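PDB 3OF7: guanine nucleotide exchange factor SRM1, which promotes the exchange of GDP for GTP on GSP1 and GSP2 as a guanine nucleotide exchange factor, and binds chromatin. Local coordinates for residues Gly321-Leu326 with Gly385-Val390; Arg339-Glu344 with His361-Ala366; Pro353-Lys358 with Arg365-Pro370. One frame throughout, in Å; residues are numbered along the deposited sequence.

Interaction 1 of 3, residues Gly321-Leu326 with Gly385-Val390; sequences GEHHSL and GSHHSV
E322 reaches across from its turn to meet the ring of H387 at a nitrogen. H387 NE2 donates to E322 OE1 at 2.8 Å with an N-H...O angle of 151°, meeting that oxygen on its anti side and somewhat out of the carboxylate plane; carboxylate and ring are turned 63° from each other. CG of E322 stands anti to the backbone N (chi1 -170°) and the chain runs extended from there, carrying the carboxylate over to the neighbouring turn. The other nitrogen of H387, ND1, bonds to E344, so both nitrogens of this ring have a carboxylate partner and its rotation is fixed. The H323 and H387 rings meet obliquely, with H323 ND1 lying in the plane of the H387 ring at its edge, 3.3 Å from H387 CE1. H323 ND1 takes its own hydrogen bond from R339, while E322 CG lies over the centre of one face of the H323 ring. These are equivalent turns of two adjacent blades in the RCC1 beta-propeller, each a Gly-x-His-His-Ser sequence leading into the second strand of its blade, and the two strands start nearly parallel. Each turn is closed in the same way: G321 N bonds to H324 O at 3.0 Å, and G385 N to H388 O at 2.8 Å. Between the blades, E322 N donates to S386 O at 3.0 Å. The backbones come so close that G321 CA lies 3.1 Å from G385 O, and a CB on G321 would collide with that oxygen. Further along the strands, L326 CD1 packs against S389 CB at 3.5 Å, and both side chains also rest on W401.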
ATOM      1  N   GLY A 321      -5.812   4.877  -1.020  1.00 12.50           N
ATOM      2  CA  GLY A 321      -6.796   3.809  -0.900  1.00 12.49           C
ATOM      3  C   GLY A 321      -7.734   3.740  -2.085  1.00 12.68           C
ATOM      4  O   GLY A 321      -7.330   4.017  -3.209  1.00 12.91           O
ATOM      5  N   GLU A 322      -8.989   3.364  -1.844  1.00 12.63           N
ATOM      6  CA  GLU A 322      -9.972   3.331  -2.928  1.00 12.72           C
ATOM      7  C   GLU A 322     -10.313   4.739  -3.441  1.00 12.57           C
ATOM      8  O   GLU A 322     -10.309   4.993  -4.655  1.00 12.26           O
ATOM      9  CB  GLU A 322     -11.244   2.570  -2.526  1.00 13.22           C
ATOM     10  CG  GLU A 322     -12.165   2.336  -3.725  1.00 14.62           C
ATOM     11  CD  GLU A 322     -13.372   1.475  -3.430  1.00 15.88           C
ATOM     12  OE1 GLU A 322     -13.760   1.315  -2.253  1.00 16.37           O
ATOM     13  OE2 GLU A 322     -13.952   0.980  -4.410  1.00 16.63           O
ATOM     14  N   HIS A 323     -10.600   5.652  -2.517  1.00 12.44           N
ATOM     15  CA  HIS A 323     -11.130   6.963  -2.898  1.00 12.37           C
ATOM     16  C   HIS A 323     -10.445   8.130  -2.210  1.00 12.23           C
ATOM     17  O   HIS A 323     -11.008   9.229  -2.151  1.00 12.29           O
ATOM     18  CB  HIS A 323     -12.635   7.037  -2.606  1.00 12.32           C
ATOM     19  CG  HIS A 323     -13.454   6.019  -3.336  1.00 12.81           C
ATOM     20  ND1 HIS A 323     -14.485   5.329  -2.736  1.00 13.31           N
ATOM     21  CD2 HIS A 323     -13.424   5.608  -4.626  1.00 13.18           C
ATOM     22  CE1 HIS A 323     -15.044   4.523  -3.624  1.00 14.15           C
ATOM     23  NE2 HIS A 323     -14.415   4.672  -4.778  1.00 12.35           N
ATOM     24  N   HIS A 324      -9.241   7.901  -1.694  1.00 12.33           N
ATOM     25  CA  HIS A 324      -8.465   8.977  -1.065  1.00 12.58           C
ATOM     26  C   HIS A 324      -6.981   8.796  -1.301  1.00 12.80           C
ATOM     27  O   HIS A 324      -6.523   7.695  -1.624  1.00 12.97           O
ATOM     28  CB  HIS A 324      -8.753   9.076   0.440  1.00 12.70           C
ATOM     29  CG  HIS A 324      -8.165   7.964   1.249  1.00 12.39           C
ATOM     30  ND1 HIS A 324      -7.185   8.172   2.198  1.00 14.72           N
ATOM     31  CD2 HIS A 324      -8.421   6.634   1.259  1.00 11.13           C
ATOM     32  CE1 HIS A 324      -6.866   7.021   2.760  1.00 10.73           C
ATOM     33  NE2 HIS A 324      -7.607   6.073   2.212  1.00 15.31           N
ATOM     34  N   SER A 325      -6.238   9.884  -1.136  1.00 12.70           N
ATOM     35  CA  SER A 325      -4.800   9.864  -1.331  1.00 13.52           C
ATOM     36  C   SER A 325      -4.102  10.639  -0.235  1.00 13.30           C
ATOM     37  O   SER A 325      -4.650  11.606   0.278  1.00 13.52           O
ATOM     38  CB  SER A 325      -4.451  10.481  -2.678  1.00 13.68           C
ATOM     39  OG  SER A 325      -5.123   9.779  -3.703  1.00 14.47           O
ATOM     40  N   LEU A 326      -2.884  10.219   0.093  1.00 13.86           N
ATOM     41  CA  LEU A 326      -2.104  10.857   1.149  1.00 14.56           C
ATOM     42  C   LEU A 326      -0.697  11.146   0.657  1.00 15.36           C
ATOM     43  O   LEU A 326       0.026  10.239   0.263  1.00 15.22           O
ATOM     44  CB  LEU A 326      -2.049   9.969   2.397  1.00 14.37           C
ATOM     45  CG  LEU A 326      -3.389   9.493   2.967  1.00 15.16           C
ATOM     46  CD1 LEU A 326      -3.140   8.499   4.083  1.00 15.40           C
ATOM     47  CD2 LEU A 326      -4.245  10.666   3.466  1.00 15.27           C
ATOM     48  N   GLY A 385      -5.411   1.853   3.428  1.00 12.69           N
ATOM     49  CA  GLY A 385      -6.200   0.704   2.976  1.00 12.57           C
ATOM     50  C   GLY A 385      -7.412   1.258   2.244  1.00 12.72           C
ATOM     51  O   GLY A 385      -7.398   2.416   1.844  1.00 12.70           O
ATOM     52  N   SER A 386      -8.468   0.463   2.079  1.00 12.58           N
ATOM     53  CA  SER A 386      -9.572   0.903   1.217  1.00 13.02           C
ATOM     54  C   SER A 386     -10.169   2.238   1.674  1.00 12.72           C
ATOM     55  O   SER A 386     -10.325   3.171   0.862  1.00 12.85           O
ATOM     56  CB  SER A 386     -10.655  -0.174   1.098  1.00 13.40           C
ATOM     57  OG  SER A 386     -10.142  -1.293   0.399  1.00 17.13           O
ATOM     58  N   HIS A 387     -10.492   2.325   2.968  1.00 12.04           N
ATOM     59  CA  HIS A 387     -11.120   3.527   3.544  1.00 12.33           C
ATOM     60  C   HIS A 387     -10.566   3.923   4.916  1.00 12.28           C
ATOM     61  O   HIS A 387     -11.222   4.634   5.674  1.00 12.77           O
ATOM     62  CB  HIS A 387     -12.648   3.368   3.578  1.00 12.52           C
ATOM     63  CG  HIS A 387     -13.236   3.251   2.213  1.00 12.79           C
ATOM     64  ND1 HIS A 387     -13.592   4.350   1.463  1.00 13.89           N
ATOM     65  CD2 HIS A 387     -13.425   2.172   1.418  1.00 13.94           C
ATOM     66  CE1 HIS A 387     -14.004   3.951   0.273  1.00 14.11           C
ATOM     67  NE2 HIS A 387     -13.913   2.634   0.220  1.00 15.00           N
ATOM     68  N   HIS A 388      -9.346   3.479   5.213  1.00 12.15           N
ATOM     69  CA  HIS A 388      -8.662   3.878   6.440  1.00 12.11           C
ATOM     70  C   HIS A 388      -7.195   4.133   6.129  1.00 12.01           C
ATOM     71  O   HIS A 388      -6.708   3.809   5.040  1.00 11.29           O
ATOM     72  CB  HIS A 388      -8.824   2.810   7.534  1.00 12.45           C
ATOM     73  CG  HIS A 388      -8.117   1.525   7.232  1.00 13.63           C
ATOM     74  ND1 HIS A 388      -6.934   1.164   7.843  1.00 15.61           N
ATOM     75  CD2 HIS A 388      -8.415   0.526   6.370  1.00 13.19           C
ATOM     76  CE1 HIS A 388      -6.546  -0.012   7.385  1.00 13.96           C
ATOM     77  NE2 HIS A 388      -7.422  -0.418   6.484  1.00 16.60           N
ATOM     78  N   SER A 389      -6.500   4.742   7.080  1.00 11.77           N
ATOM     79  CA  SER A 389      -5.093   5.039   6.920  1.00 12.29           C
ATOM     80  C   SER A 389      -4.387   4.884   8.255  1.00 12.45           C
ATOM     81  O   SER A 389      -5.018   4.928   9.315  1.00 12.38           O
ATOM     82  CB  SER A 389      -4.886   6.459   6.399  1.00 11.82           C
ATOM     83  OG  SER A 389      -5.722   6.737   5.281  1.00 14.07           O
ATOM     84  N   VAL A 390      -3.075   4.702   8.180  1.00 13.15           N
ATOM     85  CA  VAL A 390      -2.209   4.665   9.345  1.00 13.41           C
ATOM     86  C   VAL A 390      -0.942   5.431   8.981  1.00 13.89           C
ATOM     87  O   VAL A 390      -0.326   5.166   7.944  1.00 14.07           O
ATOM     88  CB  VAL A 390      -1.848   3.212   9.766  1.00 13.49           C
ATOM     89  CG1 VAL A 390      -0.938   3.202  11.007  1.00 13.66           C
ATOM     90  CG2 VAL A 390      -3.101   2.378  10.018  1.00 11.41           C
TER

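Interaction 2 of 3, residues Arg339-Glu344 with His361-Ala366; sequences RLDMFE and HGKARA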
ATOM      1  N   ARG A 339     -12.205  11.298  -0.741  1.00 15.49           N
ATOM      2  CA  ARG A 339     -13.481  11.070  -0.080  1.00 15.71           C
ATOM      3  C   ARG A 339     -13.531  11.452   1.405  1.00 15.77           C
ATOM      4  O   ARG A 339     -12.557  11.277   2.146  1.00 15.94           O
ATOM      5  CB  ARG A 339     -13.869   9.604  -0.264  1.00 15.57           C
ATOM      6  CG  ARG A 339     -15.302   9.305   0.085  1.00 15.66           C
ATOM      7  CD  ARG A 339     -15.679   7.944  -0.464  1.00 16.37           C
ATOM      8  NE  ARG A 339     -17.080   7.665  -0.174  1.00 16.33           N
ATOM      9  CZ  ARG A 339     -17.694   6.518  -0.434  1.00 16.42           C
ATOM     10  NH1 ARG A 339     -17.038   5.505  -0.999  1.00 14.77           N
ATOM     11  NH2 ARG A 339     -18.980   6.393  -0.134  1.00 14.94           N
ATOM     12  N   LEU A 340     -14.697  11.948   1.821  1.00 15.85           N
ATOM     13  CA  LEU A 340     -14.947  12.430   3.177  1.00 16.40           C
ATOM     14  C   LEU A 340     -16.035  11.628   3.912  1.00 16.54           C
ATOM     15  O   LEU A 340     -16.181  11.747   5.142  1.00 16.21           O
ATOM     16  CB  LEU A 340     -15.341  13.917   3.087  1.00 16.82           C
ATOM     17  CG  LEU A 340     -15.343  14.891   4.264  1.00 18.27           C
ATOM     18  CD1 LEU A 340     -13.993  14.940   4.954  1.00 18.33           C
ATOM     19  CD2 LEU A 340     -15.722  16.273   3.730  1.00 19.43           C
ATOM     20  N   ASP A 341     -16.791  10.807   3.168  1.00 16.70           N
ATOM     21  CA  ASP A 341     -17.940  10.065   3.726  1.00 16.91           C
ATOM     22  C   ASP A 341     -17.573   9.206   4.929  1.00 16.72           C
ATOM     23  O   ASP A 341     -18.359   9.078   5.877  1.00 16.73           O
ATOM     24  CB  ASP A 341     -18.608   9.176   2.659  1.00 17.84           C
ATOM     25  CG  ASP A 341     -19.161   9.966   1.488  1.00 18.68           C
ATOM     26  OD1 ASP A 341     -19.804  11.014   1.713  1.00 20.13           O
ATOM     27  OD2 ASP A 341     -18.954   9.539   0.329  1.00 17.77           O
ATOM     28  N   MET A 342     -16.387   8.600   4.888  1.00 15.52           N
ATOM     29  CA  MET A 342     -15.915   7.768   6.001  1.00 15.20           C
ATOM     30  C   MET A 342     -14.680   8.394   6.646  1.00 14.79           C
ATOM     31  O   MET A 342     -13.839   7.693   7.212  1.00 14.25           O
ATOM     32  CB  MET A 342     -15.628   6.333   5.531  1.00 14.91           C
ATOM     33  CG  MET A 342     -16.886   5.553   5.097  1.00 15.57           C
ATOM     34  SD  MET A 342     -16.598   3.989   4.218  1.00  9.95           S
ATOM     35  CE  MET A 342     -16.882   4.483   2.519  1.00 14.55           C
ATOM     36  N   PHE A 343     -14.593   9.722   6.547  1.00 14.31           N
ATOM     37  CA  PHE A 343     -13.490  10.499   7.113  1.00 14.46           C
ATOM     38  C   PHE A 343     -12.126  10.087   6.559  1.00 14.11           C
ATOM     39  O   PHE A 343     -11.107  10.244   7.242  1.00 14.32           O
ATOM     40  CB  PHE A 343     -13.469  10.403   8.647  1.00 14.21           C
ATOM     41  CG  PHE A 343     -14.661  11.042   9.339  1.00 14.88           C
ATOM     42  CD1 PHE A 343     -15.299  12.163   8.800  1.00 16.23           C
ATOM     43  CD2 PHE A 343     -15.102  10.539  10.560  1.00 16.24           C
ATOM     44  CE1 PHE A 343     -16.395  12.763   9.458  1.00 16.88           C
ATOM     45  CE2 PHE A 343     -16.192  11.133  11.238  1.00 17.65           C
ATOM     46  CZ  PHE A 343     -16.833  12.251  10.672  1.00 18.19           C
ATOM     47  N   GLU A 344     -12.105   9.568   5.326  1.00 13.45           N
ATOM     48  CA  GLU A 344     -10.874   9.030   4.740  1.00 13.43           C
ATOM     49  C   GLU A 344      -9.753  10.057   4.736  1.00 13.37           C
ATOM     50  O   GLU A 344      -8.605   9.719   5.034  1.00 13.09           O
ATOM     51  CB  GLU A 344     -11.106   8.482   3.319  1.00 13.12           C
ATOM     52  CG  GLU A 344     -12.038   7.272   3.251  1.00 13.44           C
ATOM     53  CD  GLU A 344     -13.503   7.629   2.982  1.00 15.02           C
ATOM     54  OE1 GLU A 344     -13.986   8.686   3.461  1.00 12.61           O
ATOM     55  OE2 GLU A 344     -14.182   6.822   2.300  1.00 15.40           O
ATOM     56  N   HIS A 361     -27.589  17.696  -2.037  1.00 22.21           N
ATOM     57  CA  HIS A 361     -28.261  17.770  -0.737  1.00 22.61           C
ATOM     58  C   HIS A 361     -27.507  18.635   0.285  1.00 22.35           C
ATOM     59  O   HIS A 361     -27.954  18.787   1.425  1.00 22.58           O
ATOM     60  CB  HIS A 361     -28.491  16.360  -0.175  1.00 22.94           C
ATOM     61  CG  HIS A 361     -29.205  15.444  -1.119  1.00 24.19           C
ATOM     62  ND1 HIS A 361     -28.567  14.428  -1.799  1.00 24.54           N
ATOM     63  CD2 HIS A 361     -30.505  15.389  -1.498  1.00 25.02           C
ATOM     64  CE1 HIS A 361     -29.441  13.784  -2.552  1.00 24.12           C
ATOM     65  NE2 HIS A 361     -30.625  14.345  -2.386  1.00 25.51           N
ATOM     66  N   GLY A 362     -26.370  19.196  -0.124  1.00 22.24           N
ATOM     67  CA  GLY A 362     -25.526  19.990   0.778  1.00 22.10           C
ATOM     68  C   GLY A 362     -24.615  19.188   1.701  1.00 22.19           C
ATOM     69  O   GLY A 362     -24.079  19.737   2.674  1.00 21.79           O
ATOM     70  N   LYS A 363     -24.429  17.894   1.412  1.00 21.30           N
ATOM     71  CA  LYS A 363     -23.523  17.059   2.216  1.00 21.21           C
ATOM     72  C   LYS A 363     -22.113  17.080   1.620  1.00 20.81           C
ATOM     73  O   LYS A 363     -21.934  16.850   0.419  1.00 20.25           O
ATOM     74  CB  LYS A 363     -24.037  15.613   2.322  1.00 21.83           C
ATOM     75  CG  LYS A 363     -23.238  14.706   3.274  1.00 23.83           C
ATOM     76  CD  LYS A 363     -23.915  13.339   3.524  1.00 27.34           C
ATOM     77  CE  LYS A 363     -23.755  12.386   2.332  1.00 29.00           C
ATOM     78  NZ  LYS A 363     -24.114  10.959   2.642  1.00 30.78           N
ATOM     79  N   ALA A 364     -21.124  17.351   2.470  1.00 20.24           N
ATOM     80  CA  ALA A 364     -19.727  17.389   2.062  1.00 20.07           C
ATOM     81  C   ALA A 364     -19.249  15.960   1.805  1.00 19.87           C
ATOM     82  O   ALA A 364     -19.254  15.137   2.719  1.00 20.10           O
ATOM     83  CB  ALA A 364     -18.887  18.055   3.150  1.00 20.14           C
ATOM     84  N   ARG A 365     -18.863  15.667   0.561  1.00 19.56           N
ATOM     85  CA  ARG A 365     -18.505  14.297   0.157  1.00 19.31           C
ATOM     86  C   ARG A 365     -17.020  14.119  -0.131  1.00 18.52           C
ATOM     87  O   ARG A 365     -16.519  12.993  -0.089  1.00 17.96           O
ATOM     88  CB  ARG A 365     -19.271  13.866  -1.105  1.00 20.04           C
ATOM     89  CG  ARG A 365     -20.797  14.001  -1.069  1.00 22.63           C
ATOM     90  CD  ARG A 365     -21.529  12.874  -0.332  1.00 24.95           C
ATOM     91  NE  ARG A 365     -20.995  11.522  -0.557  1.00 26.81           N
ATOM     92  CZ  ARG A 365     -21.369  10.671  -1.514  1.00 26.93           C
ATOM     93  NH1 ARG A 365     -22.288  10.999  -2.412  1.00 29.54           N
ATOM     94  NH2 ARG A 365     -20.801   9.473  -1.583  1.00 26.30           N
ATOM     95  N   ALA A 366     -16.327  15.214  -0.460  1.00 17.52           N
ATOM     96  CA  ALA A 366     -14.943  15.133  -0.942  1.00 17.39           C
ATOM     97  C   ALA A 366     -14.130  16.424  -0.789  1.00 17.35           C
ATOM     98  O   ALA A 366     -14.677  17.527  -0.808  1.00 16.91           O
ATOM     99  CB  ALA A 366     -14.904  14.656  -2.410  1.00 17.02           C
TER
HETATM  100  O   HOH W   1     -21.206  11.345   4.338  1.00 39.38           O
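D341 and R365 meet side-on, two nitrogens of the guanidinium each taking one carboxylate oxygen. R365 NE gives its hydrogen to D341 OD1 at 2.6 Å, on the syn lone pair, and R365 NH2 gives one to D341 OD2 at 2.7 Å, also syn but well out of the carboxylate plane. Bends at chi2 (-80°), which places CD, and at chi3, which places NE, turn the R365 chain back to D341 OD1. D341 OD2 is gripped a second time, through its anti lone pair, by R339 NE at 2.7 Å. The two arginines lie side by side with R339 NH2 3.9 Å from R365 NH2, like charges whose repulsion the shared D341 carboxylate would be expected to offset. A water bonds to D341 OD1 and, weakly, to K363 NZ. Behind these charges the backbones are joined where L340 N donates to R365 O at 2.8 Å, and R339 stands opposite A366 as an antiparallel non-hydrogen-bonded pair. L340 CD2 packs on A364 CB, 3.7 Å away. Outward again, M342 CE lies over the centre of one face of the R339 guanidinium, and E344 OE2, a long 3.9 Å from R339 NE, joins by charge alone. What results is a salt-bridge network of R339, D341, E344 and R365, built on a type I turn from L340 to F343 that lies beside the second strand of a beta hairpin.

Interaction 3 of 3, residues Pro353-Lys358 with Arg365-Pro370; sequences PEYTYK and RAVPLP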
ATOM      1  N   PRO A 353     -11.922  22.997   3.952  1.00 28.32           N
ATOM      2  CA  PRO A 353     -11.662  24.147   3.086  1.00 28.09           C
ATOM      3  C   PRO A 353     -12.872  24.515   2.228  1.00 28.27           C
ATOM      4  O   PRO A 353     -13.822  23.727   2.128  1.00 27.97           O
ATOM      5  CB  PRO A 353     -10.501  23.669   2.212  1.00 28.14           C
ATOM      6  CG  PRO A 353     -10.602  22.188   2.215  1.00 28.07           C
ATOM      7  CD  PRO A 353     -11.127  21.818   3.563  1.00 28.27           C
ATOM      8  N   GLU A 354     -12.838  25.709   1.632  1.00 27.99           N
ATOM      9  CA  GLU A 354     -13.957  26.216   0.836  1.00 27.68           C
ATOM     10  C   GLU A 354     -14.175  25.439  -0.468  1.00 27.17           C
ATOM     11  O   GLU A 354     -15.281  25.444  -1.016  1.00 27.63           O
ATOM     12  CB  GLU A 354     -13.785  27.715   0.544  1.00 27.73           C
ATOM     13  CG  GLU A 354     -14.251  28.634   1.682  0.80 27.92           C
ATOM     14  CD  GLU A 354     -14.396  30.094   1.256  0.80 28.60           C
ATOM     15  OE1 GLU A 354     -14.356  30.381   0.034  0.90 26.60           O
ATOM     16  OE2 GLU A 354     -14.561  30.954   2.153  0.80 28.59           O
ATOM     17  N   TYR A 355     -13.137  24.765  -0.953  1.00 26.59           N
ATOM     18  CA  TYR A 355     -13.247  23.943  -2.166  1.00 25.65           C
ATOM     19  C   TYR A 355     -13.749  22.515  -1.883  1.00 24.94           C
ATOM     20  O   TYR A 355     -13.763  21.674  -2.780  1.00 24.91           O
ATOM     21  CB  TYR A 355     -11.926  23.910  -2.951  1.00 25.42           C
ATOM     22  CG  TYR A 355     -10.719  23.530  -2.122  1.00 25.82           C
ATOM     23  CD1 TYR A 355      -9.939  24.513  -1.516  1.00 26.51           C
ATOM     24  CD2 TYR A 355     -10.357  22.190  -1.938  1.00 25.05           C
ATOM     25  CE1 TYR A 355      -8.831  24.179  -0.740  1.00 27.08           C
ATOM     26  CE2 TYR A 355      -9.242  21.841  -1.160  1.00 25.08           C
ATOM     27  CZ  TYR A 355      -8.484  22.844  -0.567  1.00 27.20           C
ATOM     28  OH  TYR A 355      -7.381  22.535   0.206  1.00 26.77           O
ATOM     29  N   THR A 356     -14.154  22.252  -0.643  1.00 24.20           N
ATOM     30  CA  THR A 356     -14.787  20.979  -0.286  1.00 23.76           C
ATOM     31  C   THR A 356     -16.008  20.788  -1.188  1.00 23.69           C
ATOM     32  O   THR A 356     -16.812  21.714  -1.347  1.00 23.18           O
ATOM     33  CB  THR A 356     -15.223  20.958   1.201  1.00 23.85           C
ATOM     34  OG1 THR A 356     -14.067  21.044   2.047  1.00 24.04           O
ATOM     35  CG2 THR A 356     -15.980  19.687   1.546  1.00 23.37           C
ATOM     36  N   TYR A 357     -16.123  19.610  -1.796  1.00 22.71           N
ATOM     37  CA  TYR A 357     -17.268  19.298  -2.638  1.00 22.78           C
ATOM     38  C   TYR A 357     -18.463  18.881  -1.790  1.00 22.82           C
ATOM     39  O   TYR A 357     -18.360  17.968  -0.959  1.00 22.36           O
ATOM     40  CB  TYR A 357     -16.940  18.204  -3.664  1.00 23.05           C
ATOM     41  CG  TYR A 357     -18.177  17.582  -4.297  1.00 23.77           C
ATOM     42  CD1 TYR A 357     -18.881  18.244  -5.304  1.00 24.46           C
ATOM     43  CD2 TYR A 357     -18.655  16.346  -3.863  1.00 25.51           C
ATOM     44  CE1 TYR A 357     -20.025  17.682  -5.875  1.00 24.93           C
ATOM     45  CE2 TYR A 357     -19.794  15.771  -4.429  1.00 26.26           C
ATOM     46  CZ  TYR A 357     -20.472  16.446  -5.432  1.00 26.83           C
ATOM     47  OH  TYR A 357     -21.598  15.870  -5.983  1.00 27.55           O
ATOM     48  N   LYS A 358     -19.585  19.566  -2.010  1.00 22.58           N
ATOM     49  CA  LYS A 358     -20.865  19.237  -1.390  1.00 22.47           C
ATOM     50  C   LYS A 358     -21.828  18.804  -2.492  1.00 22.06           C
ATOM     51  O   LYS A 358     -21.857  19.410  -3.563  1.00 22.01           O
ATOM     52  CB  LYS A 358     -21.441  20.441  -0.635  1.00 22.83           C
ATOM     53  CG  LYS A 358     -20.708  20.810   0.647  1.00 24.22           C
ATOM     54  CD  LYS A 358     -21.339  22.034   1.319  1.00 26.42           C
ATOM     55  CE  LYS A 358     -20.367  22.678   2.293  1.00 29.42           C
ATOM     56  NZ  LYS A 358     -20.965  23.812   3.074  1.00 31.08           N
ATOM     57  N   ARG A 365     -18.863  15.667   0.561  1.00 19.56           N
ATOM     58  CA  ARG A 365     -18.505  14.297   0.157  1.00 19.31           C
ATOM     59  C   ARG A 365     -17.020  14.119  -0.131  1.00 18.52           C
ATOM     60  O   ARG A 365     -16.519  12.993  -0.089  1.00 17.96           O
ATOM     61  CB  ARG A 365     -19.271  13.866  -1.105  1.00 20.04           C
ATOM     62  CG  ARG A 365     -20.797  14.001  -1.069  1.00 22.63           C
ATOM     63  CD  ARG A 365     -21.529  12.874  -0.332  1.00 24.95           C
ATOM     64  NE  ARG A 365     -20.995  11.522  -0.557  1.00 26.81           N
ATOM     65  CZ  ARG A 365     -21.369  10.671  -1.514  1.00 26.93           C
ATOM     66  NH1 ARG A 365     -22.288  10.999  -2.412  1.00 29.54           N
ATOM     67  NH2 ARG A 365     -20.801   9.473  -1.583  1.00 26.30           N
ATOM     68  N   ALA A 366     -16.327  15.214  -0.460  1.00 17.52           N
ATOM     69  CA  ALA A 366     -14.943  15.133  -0.942  1.00 17.39           C
ATOM     70  C   ALA A 366     -14.130  16.424  -0.789  1.00 17.35           C
ATOM     71  O   ALA A 366     -14.677  17.527  -0.808  1.00 16.91           O
ATOM     72  CB  ALA A 366     -14.904  14.656  -2.410  1.00 17.02           C
ATOM     73  N   VAL A 367     -12.815  16.261  -0.659  1.00 17.28           N
ATOM     74  CA  VAL A 367     -11.861  17.380  -0.664  1.00 17.31           C
ATOM     75  C   VAL A 367     -10.923  17.122  -1.839  1.00 17.32           C
ATOM     76  O   VAL A 367     -10.007  16.301  -1.737  1.00 17.33           O
ATOM     77  CB  VAL A 367     -11.080  17.470   0.678  1.00 17.17           C
ATOM     78  CG1 VAL A 367     -10.068  18.631   0.655  1.00 17.89           C
ATOM     79  CG2 VAL A 367     -12.046  17.640   1.854  1.00 16.69           C
ATOM     80  N   PRO A 368     -11.174  17.779  -2.986  1.00 17.67           N
ATOM     81  CA  PRO A 368     -10.544  17.351  -4.232  1.00 18.06           C
ATOM     82  C   PRO A 368      -9.161  17.926  -4.536  1.00 18.45           C
ATOM     83  O   PRO A 368      -8.584  17.588  -5.566  1.00 18.47           O
ATOM     84  CB  PRO A 368     -11.541  17.815  -5.289  1.00 18.70           C
ATOM     85  CG  PRO A 368     -12.111  19.057  -4.705  1.00 17.56           C
ATOM     86  CD  PRO A 368     -12.172  18.842  -3.220  1.00 17.83           C
ATOM     87  N   LEU A 369      -8.655  18.809  -3.682  1.00 19.34           N
ATOM     88  CA  LEU A 369      -7.281  19.299  -3.818  1.00 19.88           C
ATOM     89  C   LEU A 369      -6.490  18.863  -2.596  1.00 19.91           C
ATOM     90  O   LEU A 369      -7.046  18.822  -1.501  1.00 20.27           O
ATOM     91  CB  LEU A 369      -7.242  20.828  -3.911  1.00 20.25           C
ATOM     92  CG  LEU A 369      -7.987  21.565  -5.020  1.00 21.02           C
ATOM     93  CD1 LEU A 369      -7.834  23.075  -4.782  1.00 21.65           C
ATOM     94  CD2 LEU A 369      -7.500  21.161  -6.412  1.00 20.75           C
ATOM     95  N   PRO A 370      -5.194  18.537  -2.776  1.00 20.28           N
ATOM     96  CA  PRO A 370      -4.344  18.151  -1.650  1.00 20.18           C
ATOM     97  C   PRO A 370      -4.392  19.230  -0.579  1.00 20.44           C
ATOM     98  O   PRO A 370      -4.168  20.405  -0.881  1.00 20.10           O
ATOM     99  CB  PRO A 370      -2.945  18.077  -2.270  1.00 20.01           C
ATOM    100  CG  PRO A 370      -3.174  17.823  -3.690  1.00 20.63           C
ATOM    101  CD  PRO A 370      -4.462  18.496  -4.055  1.00 20.16           C
TER
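The beta hairpin of strands 357-358 and 364-368 brings Y357 opposite A366, and the turn leading into it sets Y355 on V367, P368 and L369. The Y355 ring is held on both faces: P353 CB lies over one, offset toward the rim, and L369 CD1 sits over the centre of the other, 3.9 Å from the centroid in a CH-pi contact. Y355 CG stands between backbone N and carbonyl carbon (chi1 52°), which places it 4.0 Å from L369 CD1. Y355 CE2 also touches L369 CB at 3.5 Å and V367 CG1 at 3.8 Å, while the hydroxyl bonds to T371. An alanine here would probably open a gap between P353 and L369 CD1 and cost T371 OG1 the tyrosine hydroxyl, leaving it its bond to L369 O. The hairpin pairing carries a classic beta bulge: two residues, R365 and A366, lie opposite the single Y357. R365 N donates to Y357 O at 2.8 Å and A366 N only weakly, while Y357 N donates to A366 O at 2.7 Å. The edge of the Y357 ring rests on R365 CB, 3.8 Å from Y357 CD2. The type I turn from P353 to T356 is tied down by P353 O, which accepts from both T356 N and T356 OG1, the latter at 2.7 Å, with the two donors coming from the same face of its plane.

Interaction 1 is the buried one, its centre about 9 Å from the centre of the chain, where two blades of the propeller meet. Interactions 2 and 3 lie farther out, their centres about 23 and 24 Å from the centre of the chain, partly open to solvent, and both use strand 364-368 with R365 and A366 in common. Interaction 1 relies on histidines and close backbone contact, interaction 2 on ion pairs, interaction 3 on hairpin bonds and apolar packing round a tyrosine. Interactions 1 and 2 are directly coupled: M342 CE packs on H387 ND1, and R339 N probably bonds to H323 O. Interaction 3 stays about 7 Å, at the nearest atoms, from interaction 1.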